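Cytochrome P450 monooxygenase (Rhodococcus sp. ECU0066, PDB 6KBH) is a self-sufficient heme monooxygenase of the cytochrome P450 family that also carries FMN and a [2Fe-2S] cluster, probably to pass electrons to its heme. Local coordinates at residues Gly193-Asp198 with Val239-Met243; Val113-Tyr117 with Ala226-Gly230; Trp181-Thr186 with Arg203-Ala208; Val156-Arg161 with Ile405-Glu409; His301-Glu307 with Phe373-Arg377. One frame throughout, in Å; residues are numbered along the deposited sequence.

Contact 2 opens first, at 113-117, followed by contact 4 at 156-161, contact 3 at 181-186 and contact 1 at 193-198. Contact 3 closes first, nested inside the loops of contacts 2 and 4. Contact 2 then closes on helix 219-242, and contact 1, also nested in contact 4, near that helix's end; contact 1 crosses contacts 2 and 3, and contact 2 crosses contact 4. Contact 5 forms later, inside the long loop that contact 4 ends at 405-409. Contact 4 joins helices 153-164 and 396-413, contact 3 joins helix 183-192 to the end of helix 199-204, contacts 1 and 2 both fasten to helix 219-242, and contact 5 sets helix 302-310 on the 373-377 loop.

Contact 1. Residues Gly193-Asp198 with Val239-Met243; sequences GVPEED and VLDKM
Lys-242 runs past the ring of Pro-195, its CD 4.2 Å from CG of the proline, and its end goes on to the acidic residues beyond. The lysine chain is extended at first and then bends at CG-CD (chi3 -84°), which turns its end toward the loop. Asp-198 approaches from the opposite direction: NZ of Lys-242 stands 2.9 Å from OD2 of Asp-198 and meets it on the syn lone pair, the side of the other carboxylate oxygen. Glu-197 comes across the lysine obliquely and adds a weaker bond, its OE1 being 3.3 Å from the same NZ.

A second, apolar layer is built by Val-239 and Met-243. The two methyls of Val-239 divide the work: CG1 reaches CG2 of Val-194 at 3.6 Å, whereas CG2 lies alongside CB of Asp-198. In Met-243, CG sits between backbone N and carbonyl carbon (chi1 58°), and a further bend at chi3 brings the methyl to the loop backbone. Its CE is 3.5 Å from CA of Val-194 and 3.6 Å from CD of Pro-195, and it also meets the carbonyl oxygen of Gly-193, which follows helix 183-192 with a positive phi. Val-194 also packs on Met-199 and Leu-202 of helix 199-204.

The chemistry is therefore split: buried methyls fix the start of the loop against the last turn of helix 219-242, while one lysine shared between two carboxylates holds its later part nearer the surface.

Contact 2. Residues Val113-Tyr117 with Ala226-Gly230; sequences VLARY and ADAVG
Tyr-117 lays its ring over the backbone of Gly-230, and these two residues, with Leu-114, bury the most surface in the contact. CA of Gly-230 is 4.1 Å from the centroid of the Tyr-117 ring and 29° off its normal, a CH-pi contact over the face. The glycine carbonyl carbon lies 3.4 Å above the ring plane, displaced toward the rim, where CD2 of Tyr-117 is 3.2 Å from O of Gly-230. Chi1 of -70°, which sets CG anti to the carbonyl carbon, turns the tyrosine so that a ring face lies on the Gly-230 backbone. The two chains are close here, CA of Tyr-117 being 5.3 Å from CA of Gly-230. The hydroxyl makes a weak hydrogen bond to Lys-231, the next residue along.

One turn earlier, Leu-114 closes on Ala-226, its CG 3.6 Å from the alanine CB. Its CD2 branch bends over the same residue, 3.7 Å from O of Ala-226, and extends to CG1 of Val-229. Val-113 completes the patch with its CG1 methyl, which lies 3.7 Å from OD1 of Asp-227; that carboxylate oxygen also stands at the edge of the Tyr-117 ring, near its plane.

Ala-226 and Gly-230, four residues apart on one helix face, form the small-residue spacing found at close helix contacts. By chain order, helix 108-116 probably corresponds to the B' helix and helix 219-242 to the G helix of the P450 fold, elements that in this family lie on the distal, substrate-access side.

Contact 3. Residues Trp181-Thr186 with Arg203-Ala208; sequences WEVPLT and REYSIA
Arg-203 and Glu-182 make the one salt bridge of the contact, NH2 of the arginine standing 2.7 Å from OE1 of the glutamate. Despite that length the hydrogen bond is weak, because the N-H...O angle is only 126°. The arginine chain comes in roughly perpendicular to that of the glutamate, although the guanidinium and carboxylate planes are turned just 16° from one another. The methyl CG2 of Thr-186 fills the guanidinium edge, 3.5 Å from NE of Arg-203, and so presents carbon instead of an acceptor there.

The hydroxyl of Thr-186 is turned away to its own helix: OG1 donates to O of Val-183 over 2.7 Å, having been placed between backbone N and carbonyl carbon (chi1 53°). Ser-206 behaves similarly, its OG bonding to the carbonyl oxygen of Leu-202. What Ser-206 offers Leu-185 is therefore mainly packing, CB to CD2 at 3.7 Å and OG to CD1 at 3.6 Å. CD2 of Leu-185 also touches CB of Arg-203. Beyond them CH2 of Trp-181 meets CB of Ala-208, and the tryptophan carbonyl is bonded to NE2 of His-284 on helix 284-300.

Each hydroxyl thus finds its acceptor within its own chain neighbourhood. Joining helix 183-192 to the end of helix 199-204 rests largely on van der Waals packing of Leu-185 against Arg-203 and Ser-206, to which the bent ion pair probably adds electrostatic attraction more than directional grip.

Contact 4. Residues Val156-Arg161 with Ile405-Glu409; sequences VRRLTR and IFLEE
Glu-409 points its chain at Arg-161 with CG anti to the backbone N (chi1 -170°) and the chain extended beyond CG, while the arginine bends at chi3 (-36°) to bring NE to meet it. Both belong to helices of the conserved P450 core: by chain order 153-164 is probably helix D and 396-413 helix L, parts of the D-E-I-L bundle. The short segments cross at -50°, their axes 10.1 Å apart.

Ile-405 divides its two branches between two neighbours: CD1 packs on CG1 of Val-156 at 3.6 Å, and CG2 lies over one face of the Arg-157 guanidinium. That arginine gives NH1 to OE2 of Glu-408, 2.8 Å away, from above the carboxylate plane; its NH2 is less surely placed. OG1 of Thr-160 bonds to O of Val-156 in its own helix, and lies in the plane of the Phe-406 ring, at its edge.

Arg-413, one turn on, is the stronger polar partner of Glu-409. From Arg-161, NE reaches OE2 of Glu-409 over 3.0 Å, nearly straight, within the guanidinium plane but from above that of the carboxylate.

Contact 5. Residues His301-Glu307 with Phe373-Arg377; sequences HRDVWEE and FDIRR
Val-304 packs with both methyls on the 373-377 loop, joining helix 302-310, probably helix J of the P450 fold, to the meander region before the heme-ligand loop. Among these apolar contacts, CG1 of Val-304 is 3.5 Å from CE2 of Phe-373, and CG2 is 3.4 Å from CD1 of Ile-375. Val-304 and Ile-375 lie alongside, running in contrary senses. Ile-375 continues onto Ala-318 of helix 315-325, and Phe-373 reaches Leu-297 and Leu-298 of helix 284-300.

The aromatic contact involves His-301, at the N-cap position of the helix. CB of Phe-373 lies over one face of the imidazole, 4.3 Å from its centroid and 23° off the normal, a CH-pi approach. The two rings themselves meet obliquely, with planes at 46° and centroids 5.3 Å apart. ND1 of His-301 is taken up by O of Leu-297, which should hold the imidazole in rotation.

A charged pair lies on the outer side. The type I turn from Asp-374 to Arg-377 puts Arg-376 outward toward Glu-307 and Arg-377 inward to Glu-321, which with nearby Arg-324 is consistent with the E-R-R triad of P450s. Glu-307 and Arg-376 form a salt bridge, their flat groups steeply turned. NH1 of Arg-376 lies 3.1 Å from both OE1 and OE2 of Glu-307; the almost linear hydrogen bond (173°) goes to OE2, leaving in the guanidinium plane and arriving from above the carboxylate plane.

Contact 1. Residues Gly193-Asp198 with Val239-Met243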
# COMPACT_ATOMS: atom_id res chain seq x y z
N GLY A 193 10.39 17.37 14.02
CA GLY A 193 10.05 18.71 14.43
C GLY A 193 11.17 19.53 15.03
O GLY A 193 10.88 20.52 15.72
N VAL A 194 12.43 19.17 14.79
CA VAL A 194 13.58 19.84 15.40
C VAL A 194 13.87 21.11 14.61
O VAL A 194 13.72 21.12 13.38
CB VAL A 194 14.80 18.88 15.45
CG1 VAL A 194 15.15 18.31 14.07
CG2 VAL A 194 16.02 19.54 16.09
N PRO A 195 14.25 22.22 15.27
CA PRO A 195 14.57 23.45 14.53
C PRO A 195 15.72 23.23 13.56
O PRO A 195 16.67 22.50 13.84
CB PRO A 195 14.96 24.43 15.64
CG PRO A 195 14.24 23.94 16.85
CD PRO A 195 14.23 22.44 16.73
N GLU A 196 15.63 23.91 12.41
CA GLU A 196 16.69 23.81 11.41
C GLU A 196 18.02 24.33 11.94
O GLU A 196 19.08 23.85 11.53
CB GLU A 196 16.28 24.57 10.14
CG GLU A 196 14.84 24.30 9.73
CD GLU A 196 14.55 24.76 8.31
OE1 GLU A 196 15.51 25.11 7.60
OE2 GLU A 196 13.36 24.78 7.92
N GLU A 197 17.98 25.33 12.82
CA GLU A 197 19.16 25.77 13.55
C GLU A 197 19.92 24.59 14.15
O GLU A 197 21.15 24.50 14.06
CB GLU A 197 18.75 26.74 14.66
CG GLU A 197 17.67 27.73 14.26
CD GLU A 197 16.69 28.02 15.39
OE1 GLU A 197 17.11 27.98 16.57
OE2 GLU A 197 15.51 28.28 15.10
N ASP A 198 19.19 23.65 14.74
CA ASP A 198 19.75 22.58 15.55
C ASP A 198 20.06 21.31 14.75
O ASP A 198 20.56 20.34 15.33
CB ASP A 198 18.80 22.23 16.69
CG ASP A 198 18.68 23.34 17.70
OD1 ASP A 198 19.71 23.71 18.31
OD2 ASP A 198 17.56 23.86 17.89
N VAL A 239 17.76 20.28 23.01
CA VAL A 239 16.80 20.50 21.93
C VAL A 239 15.38 20.22 22.42
O VAL A 239 14.45 20.98 22.12
CB VAL A 239 17.16 19.63 20.72
CG1 VAL A 239 16.09 19.73 19.66
CG2 VAL A 239 18.51 20.04 20.15
N LEU A 240 15.20 19.14 23.18
CA LEU A 240 13.87 18.84 23.72
C LEU A 240 13.42 19.91 24.71
O LEU A 240 12.24 20.28 24.73
CB LEU A 240 13.86 17.47 24.39
CG LEU A 240 12.47 17.03 24.86
CD1 LEU A 240 11.51 16.98 23.68
CD2 LEU A 240 12.52 15.70 25.59
N ASP A 241 14.34 20.42 25.54
CA ASP A 241 13.99 21.49 26.46
C ASP A 241 13.63 22.77 25.70
O ASP A 241 12.74 23.52 26.12
CB ASP A 241 15.13 21.76 27.43
CG ASP A 241 15.23 20.71 28.53
OD1 ASP A 241 14.28 19.91 28.68
OD2 ASP A 241 16.25 20.69 29.24
N LYS A 242 14.31 23.03 24.58
CA LYS A 242 14.01 24.23 23.80
C LYS A 242 12.61 24.17 23.20
O LYS A 242 11.83 25.11 23.34
CB LYS A 242 15.06 24.42 22.71
CG LYS A 242 14.74 25.57 21.77
CD LYS A 242 15.55 25.51 20.49
CE LYS A 242 16.92 26.15 20.67
NZ LYS A 242 17.62 26.33 19.37
N MET A 243 12.29 23.07 22.52
CA MET A 243 10.96 22.89 21.94
C MET A 243 9.93 22.46 22.97
O MET A 243 8.77 22.25 22.61
CB MET A 243 11.01 21.86 20.81
CG MET A 243 11.55 20.50 21.22
SD MET A 243 11.46 19.25 19.92
CE MET A 243 12.66 19.89 18.76

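Contact 2. Residues Val113-Tyr117 with Ala226-Gly230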
# COMPACT_ATOMS: atom_id res chain seq x y z
N VAL A 113 32.27 5.47 28.63
CA VAL A 113 32.07 6.63 27.77
C VAL A 113 30.60 7.02 27.73
O VAL A 113 30.26 8.21 27.78
CB VAL A 113 32.61 6.34 26.35
CG1 VAL A 113 32.47 7.56 25.46
CG2 VAL A 113 34.06 5.87 26.41
N LEU A 114 29.71 6.03 27.65
CA LEU A 114 28.28 6.32 27.68
C LEU A 114 27.86 6.94 29.01
O LEU A 114 27.08 7.90 29.04
CB LEU A 114 27.47 5.05 27.42
CG LEU A 114 27.44 4.47 26.00
CD1 LEU A 114 26.84 3.08 26.02
CD2 LEU A 114 26.66 5.39 25.06
N ALA A 115 28.37 6.41 30.12
CA ALA A 115 28.00 6.93 31.43
C ALA A 115 28.52 8.34 31.65
O ALA A 115 27.94 9.10 32.44
CB ALA A 115 28.50 5.99 32.53
N ARG A 116 29.61 8.71 30.97
CA ARG A 116 30.17 10.05 31.14
C ARG A 116 29.22 11.13 30.63
O ARG A 116 29.16 12.22 31.21
CB ARG A 116 31.53 10.15 30.45
CG ARG A 116 32.67 9.57 31.27
CD ARG A 116 34.00 10.18 30.86
NE ARG A 116 34.33 9.87 29.47
CZ ARG A 116 35.04 8.81 29.09
NH1 ARG A 116 35.49 7.95 30.00
NH2 ARG A 116 35.29 8.61 27.81
N TYR A 117 28.48 10.85 29.56
CA TYR A 117 27.40 11.72 29.14
C TYR A 117 26.10 11.42 29.87
O TYR A 117 25.05 11.96 29.50
CB TYR A 117 27.17 11.61 27.63
CG TYR A 117 28.26 12.21 26.78
CD1 TYR A 117 29.40 11.48 26.46
CD2 TYR A 117 28.15 13.50 26.28
CE1 TYR A 117 30.41 12.03 25.67
CE2 TYR A 117 29.15 14.06 25.50
CZ TYR A 117 30.27 13.32 25.20
OH TYR A 117 31.27 13.86 24.42
N ALA A 226 29.88 4.85 21.19
CA ALA A 226 29.48 5.37 22.49
C ALA A 226 29.80 6.85 22.63
O ALA A 226 29.10 7.58 23.34
CB ALA A 226 30.18 4.58 23.60
N ASP A 227 30.86 7.32 21.96
CA ASP A 227 31.19 8.74 22.01
C ASP A 227 30.22 9.56 21.18
O ASP A 227 29.72 10.60 21.64
CB ASP A 227 32.63 8.95 21.54
CG ASP A 227 33.23 10.25 22.04
OD1 ASP A 227 33.30 10.42 23.28
OD2 ASP A 227 33.64 11.08 21.21
N ALA A 228 29.91 9.11 19.96
CA ALA A 228 28.96 9.84 19.13
C ALA A 228 27.55 9.76 19.68
O ALA A 228 26.78 10.72 19.56
CB ALA A 228 29.01 9.31 17.69
N VAL A 229 27.18 8.62 20.28
CA VAL A 229 25.84 8.47 20.83
C VAL A 229 25.68 9.30 22.09
O VAL A 229 24.63 9.90 22.33
CB VAL A 229 25.53 6.98 21.07
CG1 VAL A 229 24.25 6.80 21.87
CG2 VAL A 229 25.44 6.24 19.74
N GLY A 230 26.73 9.35 22.92
CA GLY A 230 26.67 10.18 24.12
C GLY A 230 26.60 11.66 23.80
O GLY A 230 25.82 12.39 24.42

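Contact 3. Residues Trp181-Thr186 with Arg203-Ala208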
# COMPACT_ATOMS: atom_id res chain seq x y z
N TRP A 181 22.55 8.55 1.35
CA TRP A 181 22.90 8.43 2.76
C TRP A 181 22.39 9.63 3.56
O TRP A 181 22.06 9.49 4.74
CB TRP A 181 24.41 8.29 2.93
CG TRP A 181 24.81 8.20 4.34
CD1 TRP A 181 25.40 9.17 5.09
CD2 TRP A 181 24.65 7.06 5.19
NE1 TRP A 181 25.62 8.71 6.37
CE2 TRP A 181 25.16 7.42 6.46
CE3 TRP A 181 24.11 5.78 5.02
CZ2 TRP A 181 25.17 6.53 7.53
CZ3 TRP A 181 24.12 4.91 6.09
CH2 TRP A 181 24.64 5.29 7.33
N GLU A 182 22.30 10.79 2.92
CA GLU A 182 22.02 12.04 3.62
C GLU A 182 20.52 12.34 3.72
O GLU A 182 20.03 12.63 4.82
CB GLU A 182 22.73 13.20 2.93
CG GLU A 182 24.25 13.10 2.91
CD GLU A 182 24.88 13.31 4.28
OE1 GLU A 182 24.16 13.68 5.23
OE2 GLU A 182 26.10 13.11 4.40
N VAL A 183 19.81 12.28 2.60
CA VAL A 183 18.44 12.80 2.55
C VAL A 183 17.54 12.17 3.62
O VAL A 183 16.83 12.91 4.31
CB VAL A 183 17.86 12.67 1.14
CG1 VAL A 183 16.46 13.27 1.09
CG2 VAL A 183 18.75 13.35 0.13
N PRO A 184 17.51 10.84 3.80
CA PRO A 184 16.63 10.28 4.84
C PRO A 184 16.93 10.79 6.24
O PRO A 184 16.03 10.83 7.08
CB PRO A 184 16.86 8.77 4.73
CG PRO A 184 17.28 8.57 3.32
CD PRO A 184 18.12 9.77 2.99
N LEU A 185 18.17 11.20 6.50
CA LEU A 185 18.50 11.75 7.81
C LEU A 185 17.84 13.10 8.02
O LEU A 185 17.29 13.38 9.09
CB LEU A 185 20.02 11.85 7.96
CG LEU A 185 20.56 12.41 9.28
CD1 LEU A 185 20.05 11.60 10.46
CD2 LEU A 185 22.08 12.44 9.25
N THR A 186 17.88 13.97 7.00
CA THR A 186 17.33 15.31 7.14
C THR A 186 15.81 15.28 7.29
O THR A 186 15.26 15.96 8.17
CB THR A 186 17.73 16.19 5.95
OG1 THR A 186 17.38 15.54 4.73
CG2 THR A 186 19.23 16.49 5.97
N ARG A 203 23.08 15.80 12.98
CA ARG A 203 23.55 14.95 11.89
C ARG A 203 25.03 14.60 12.05
O ARG A 203 25.43 13.47 11.79
CB ARG A 203 23.33 15.64 10.55
CG ARG A 203 22.06 16.43 10.48
CD ARG A 203 22.09 17.46 9.37
NE ARG A 203 21.98 16.83 8.07
CZ ARG A 203 23.02 16.44 7.33
NH1 ARG A 203 24.25 16.65 7.76
NH2 ARG A 203 22.81 15.87 6.15
N GLU A 204 25.85 15.58 12.45
CA GLU A 204 27.25 15.30 12.75
C GLU A 204 27.36 14.14 13.73
O GLU A 204 28.25 13.29 13.61
CB GLU A 204 27.92 16.56 13.30
CG GLU A 204 29.44 16.65 13.16
CD GLU A 204 30.20 15.83 14.19
OE1 GLU A 204 30.43 16.37 15.29
OE2 GLU A 204 30.58 14.67 13.91
N TYR A 205 26.44 14.07 14.69
CA TYR A 205 26.41 13.01 15.69
C TYR A 205 25.60 11.80 15.24
O TYR A 205 25.36 10.90 16.05
CB TYR A 205 25.83 13.55 17.01
CG TYR A 205 26.58 14.72 17.62
CD1 TYR A 205 27.88 15.02 17.25
CD2 TYR A 205 25.97 15.52 18.59
CE1 TYR A 205 28.56 16.09 17.81
CE2 TYR A 205 26.65 16.58 19.16
CZ TYR A 205 27.94 16.87 18.77
OH TYR A 205 28.60 17.93 19.33
N SER A 206 25.18 11.75 13.98
CA SER A 206 24.43 10.62 13.43
C SER A 206 25.37 9.71 12.66
O SER A 206 26.06 10.17 11.74
CB SER A 206 23.30 11.11 12.52
OG SER A 206 22.33 11.85 13.24
N ILE A 207 25.40 8.43 13.03
CA ILE A 207 26.38 7.49 12.50
C ILE A 207 25.72 6.15 12.19
O ILE A 207 24.55 5.92 12.50
CB ILE A 207 27.56 7.26 13.47
CG1 ILE A 207 27.04 6.73 14.81
CG2 ILE A 207 28.37 8.54 13.66
CD1 ILE A 207 28.11 6.10 15.66
N ALA A 208 26.50 5.28 11.56
CA ALA A 208 26.05 3.92 11.28
C ALA A 208 26.10 3.08 12.55
O ALA A 208 27.05 3.16 13.33
CB ALA A 208 26.91 3.29 10.19

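Contact 4. Residues Val156-Arg161 with Ile405-Glu409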
# COMPACT_ATOMS: atom_id res chain seq x y z
N VAL A 156 10.28 16.88 1.58
CA VAL A 156 11.15 15.84 1.05
C VAL A 156 11.44 16.08 -0.43
O VAL A 156 12.54 15.79 -0.91
CB VAL A 156 10.54 14.45 1.30
CG1 VAL A 156 9.08 14.43 0.91
CG2 VAL A 156 11.31 13.36 0.56
N ARG A 157 10.47 16.62 -1.17
CA ARG A 157 10.73 16.97 -2.56
C ARG A 157 11.78 18.07 -2.66
O ARG A 157 12.63 18.05 -3.56
CB ARG A 157 9.43 17.39 -3.24
CG ARG A 157 8.46 16.25 -3.49
CD ARG A 157 7.23 16.73 -4.23
NE ARG A 157 6.33 15.63 -4.55
CZ ARG A 157 6.46 14.85 -5.62
NH1 ARG A 157 7.46 15.05 -6.47
NH2 ARG A 157 5.60 13.87 -5.84
N ARG A 158 11.72 19.05 -1.75
CA ARG A 158 12.75 20.08 -1.70
C ARG A 158 14.12 19.47 -1.43
O ARG A 158 15.10 19.75 -2.14
CB ARG A 158 12.40 21.12 -0.64
CG ARG A 158 13.41 22.25 -0.50
CD ARG A 158 13.01 23.24 0.59
NE ARG A 158 13.19 22.70 1.94
CZ ARG A 158 14.34 22.72 2.61
NH1 ARG A 158 15.42 23.25 2.06
NH2 ARG A 158 14.40 22.20 3.83
N LEU A 159 14.21 18.62 -0.40
CA LEU A 159 15.50 18.07 -0.00
C LEU A 159 16.03 17.08 -1.04
O LEU A 159 17.24 17.00 -1.26
CB LEU A 159 15.39 17.41 1.37
CG LEU A 159 15.16 18.36 2.54
CD1 LEU A 159 14.85 17.59 3.80
CD2 LEU A 159 16.38 19.25 2.74
N THR A 160 15.14 16.30 -1.66
CA THR A 160 15.59 15.35 -2.68
C THR A 160 16.24 16.07 -3.85
O THR A 160 17.19 15.55 -4.44
CB THR A 160 14.41 14.49 -3.15
OG1 THR A 160 13.89 13.75 -2.05
CG2 THR A 160 14.85 13.52 -4.23
N ARG A 161 15.78 17.28 -4.18
CA ARG A 161 16.34 18.00 -5.32
C ARG A 161 17.54 18.85 -4.94
O ARG A 161 18.51 18.92 -5.72
CB ARG A 161 15.28 18.88 -5.98
CG ARG A 161 15.88 20.04 -6.76
CD ARG A 161 14.87 20.55 -7.75
NE ARG A 161 14.10 19.43 -8.28
CZ ARG A 161 12.88 19.53 -8.78
NH1 ARG A 161 12.28 20.71 -8.82
NH2 ARG A 161 12.23 18.46 -9.23
N ILE A 405 9.60 9.28 -4.14
CA ILE A 405 10.04 10.55 -4.71
C ILE A 405 11.50 10.50 -5.14
O ILE A 405 11.86 11.06 -6.18
CB ILE A 405 9.75 11.72 -3.74
CG1 ILE A 405 8.37 11.60 -3.15
CG2 ILE A 405 9.81 13.02 -4.49
CD1 ILE A 405 8.22 12.27 -1.82
N PHE A 406 12.36 9.89 -4.32
CA PHE A 406 13.71 9.62 -4.76
C PHE A 406 13.69 9.00 -6.15
O PHE A 406 14.38 9.46 -7.07
CB PHE A 406 14.43 8.66 -3.81
CG PHE A 406 14.65 9.18 -2.41
CD1 PHE A 406 14.55 10.53 -2.13
CD2 PHE A 406 14.99 8.31 -1.39
CE1 PHE A 406 14.77 10.99 -0.84
CE2 PHE A 406 15.21 8.77 -0.10
CZ PHE A 406 15.10 10.11 0.17
N LEU A 407 12.89 7.95 -6.31
CA LEU A 407 12.79 7.22 -7.56
C LEU A 407 11.90 7.91 -8.58
O LEU A 407 11.79 7.41 -9.70
CB LEU A 407 12.29 5.80 -7.29
CG LEU A 407 12.36 4.80 -8.46
CD1 LEU A 407 13.80 4.66 -8.96
CD2 LEU A 407 11.77 3.46 -8.07
N GLU A 408 11.24 9.02 -8.27
CA GLU A 408 10.67 9.67 -9.43
C GLU A 408 11.60 10.73 -10.00
O GLU A 408 11.75 10.82 -11.22
CB GLU A 408 9.27 10.26 -9.15
CG GLU A 408 9.14 11.40 -8.18
CD GLU A 408 7.97 12.32 -8.54
OE1 GLU A 408 7.93 12.81 -9.69
OE2 GLU A 408 7.11 12.55 -7.68
N GLU A 409 12.30 11.48 -9.14
CA GLU A 409 13.22 12.50 -9.66
C GLU A 409 14.35 11.88 -10.47
O GLU A 409 14.72 12.40 -11.52
CB GLU A 409 13.79 13.34 -8.52
CG GLU A 409 14.54 14.54 -9.07
CD GLU A 409 14.90 15.57 -8.02
OE1 GLU A 409 14.77 15.28 -6.82
OE2 GLU A 409 15.29 16.69 -8.42

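Contact 5. Residues His301-Glu307 with Phe373-Arg377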
# COMPACT_ATOMS: atom_id res chain seq x y z
N HIS A 301 18.29 -4.65 -13.96
CA HIS A 301 17.31 -4.93 -15.02
C HIS A 301 16.93 -3.58 -15.61
O HIS A 301 16.02 -2.91 -15.12
CB HIS A 301 16.08 -5.65 -14.48
CG HIS A 301 16.37 -6.76 -13.52
ND1 HIS A 301 16.67 -6.54 -12.19
CD2 HIS A 301 16.36 -8.11 -13.67
CE1 HIS A 301 16.85 -7.69 -11.58
NE2 HIS A 301 16.67 -8.66 -12.46
N ARG A 302 17.62 -3.16 -16.67
CA ARG A 302 17.39 -1.80 -17.14
C ARG A 302 16.11 -1.66 -17.96
O ARG A 302 15.62 -0.53 -18.13
CB ARG A 302 18.58 -1.28 -17.95
CG ARG A 302 18.66 0.24 -17.90
CD ARG A 302 19.52 0.84 -18.99
NE ARG A 302 19.20 2.26 -19.17
CZ ARG A 302 19.85 3.25 -18.56
NH1 ARG A 302 20.84 2.97 -17.73
NH2 ARG A 302 19.50 4.51 -18.78
N ASP A 303 15.55 -2.76 -18.48
CA ASP A 303 14.28 -2.66 -19.18
C ASP A 303 13.18 -2.18 -18.25
O ASP A 303 12.42 -1.26 -18.58
CB ASP A 303 13.91 -4.01 -19.80
CG ASP A 303 14.03 -5.15 -18.82
OD1 ASP A 303 14.82 -5.04 -17.86
OD2 ASP A 303 13.32 -6.17 -19.00
N VAL A 304 13.09 -2.77 -17.06
CA VAL A 304 12.11 -2.32 -16.08
C VAL A 304 12.48 -0.93 -15.56
O VAL A 304 11.60 -0.16 -15.17
CB VAL A 304 11.96 -3.36 -14.95
CG1 VAL A 304 13.27 -3.58 -14.26
CG2 VAL A 304 10.95 -2.92 -13.95
N TRP A 305 13.76 -0.59 -15.55
CA TRP A 305 14.16 0.78 -15.26
C TRP A 305 13.53 1.74 -16.26
O TRP A 305 12.90 2.74 -15.88
CB TRP A 305 15.68 0.91 -15.28
CG TRP A 305 16.17 2.30 -15.57
CD1 TRP A 305 16.54 2.80 -16.79
CD2 TRP A 305 16.35 3.36 -14.63
NE1 TRP A 305 16.93 4.11 -16.66
CE2 TRP A 305 16.83 4.48 -15.34
CE3 TRP A 305 16.15 3.48 -13.25
CZ2 TRP A 305 17.11 5.69 -14.73
CZ3 TRP A 305 16.44 4.69 -12.64
CH2 TRP A 305 16.91 5.78 -13.38
N GLU A 306 13.69 1.46 -17.56
CA GLU A 306 13.16 2.34 -18.59
C GLU A 306 11.63 2.37 -18.57
O GLU A 306 11.03 3.36 -18.99
CB GLU A 306 13.66 1.89 -19.96
CG GLU A 306 15.00 2.48 -20.36
CD GLU A 306 15.66 1.70 -21.48
OE1 GLU A 306 14.92 1.12 -22.31
OE2 GLU A 306 16.90 1.65 -21.52
N GLU A 307 11.00 1.30 -18.09
CA GLU A 307 9.55 1.30 -17.95
C GLU A 307 9.11 2.37 -16.95
O GLU A 307 8.17 3.14 -17.22
CB GLU A 307 9.05 -0.07 -17.51
CG GLU A 307 8.72 -1.00 -18.66
CD GLU A 307 8.01 -2.25 -18.20
OE1 GLU A 307 8.08 -2.58 -17.00
OE2 GLU A 307 7.37 -2.92 -19.05
N PHE A 373 12.13 -10.12 -10.43
CA PHE A 373 11.88 -8.75 -10.01
C PHE A 373 10.72 -8.23 -10.86
O PHE A 373 10.90 -7.90 -12.04
CB PHE A 373 13.16 -7.93 -10.17
CG PHE A 373 12.98 -6.45 -10.03
CD1 PHE A 373 12.28 -5.91 -8.97
CD2 PHE A 373 13.55 -5.60 -10.96
CE1 PHE A 373 12.13 -4.55 -8.85
CE2 PHE A 373 13.41 -4.24 -10.84
CZ PHE A 373 12.70 -3.71 -9.79
N ASP A 374 9.53 -8.20 -10.27
CA ASP A 374 8.28 -7.96 -10.99
C ASP A 374 7.52 -6.82 -10.31
O ASP A 374 6.82 -7.05 -9.32
CB ASP A 374 7.43 -9.24 -11.02
CG ASP A 374 6.08 -9.04 -11.69
OD1 ASP A 374 5.83 -7.96 -12.28
OD2 ASP A 374 5.25 -9.96 -11.60
N ILE A 375 7.64 -5.61 -10.84
CA ILE A 375 7.13 -4.47 -10.07
C ILE A 375 5.60 -4.39 -10.13
O ILE A 375 4.97 -3.84 -9.22
CB ILE A 375 7.81 -3.16 -10.52
CG1 ILE A 375 7.27 -2.67 -11.86
CG2 ILE A 375 9.31 -3.35 -10.62
CD1 ILE A 375 8.17 -1.67 -12.47
N ARG A 376 4.98 -4.91 -11.19
CA ARG A 376 3.52 -4.99 -11.21
C ARG A 376 2.97 -6.18 -10.43
O ARG A 376 1.76 -6.42 -10.49
CB ARG A 376 2.96 -5.01 -12.65
CG ARG A 376 3.21 -3.72 -13.42
CD ARG A 376 3.35 -3.99 -14.90
NE ARG A 376 3.41 -2.76 -15.70
CZ ARG A 376 4.29 -2.56 -16.67
NH1 ARG A 376 5.17 -3.50 -16.95
NH2 ARG A 376 4.29 -1.43 -17.36
N ARG A 377 3.82 -6.92 -9.74
CA ARG A 377 3.37 -8.03 -8.90
C ARG A 377 2.23 -7.59 -8.00
O ARG A 377 2.35 -6.62 -7.25
CB ARG A 377 4.54 -8.56 -8.05
CG ARG A 377 4.21 -9.72 -7.10
CD ARG A 377 5.41 -10.06 -6.20
NE ARG A 377 6.55 -10.58 -6.97
CZ ARG A 377 6.74 -11.87 -7.22
NH1 ARG A 377 5.89 -12.78 -6.76
NH2 ARG A 377 7.79 -12.26 -7.92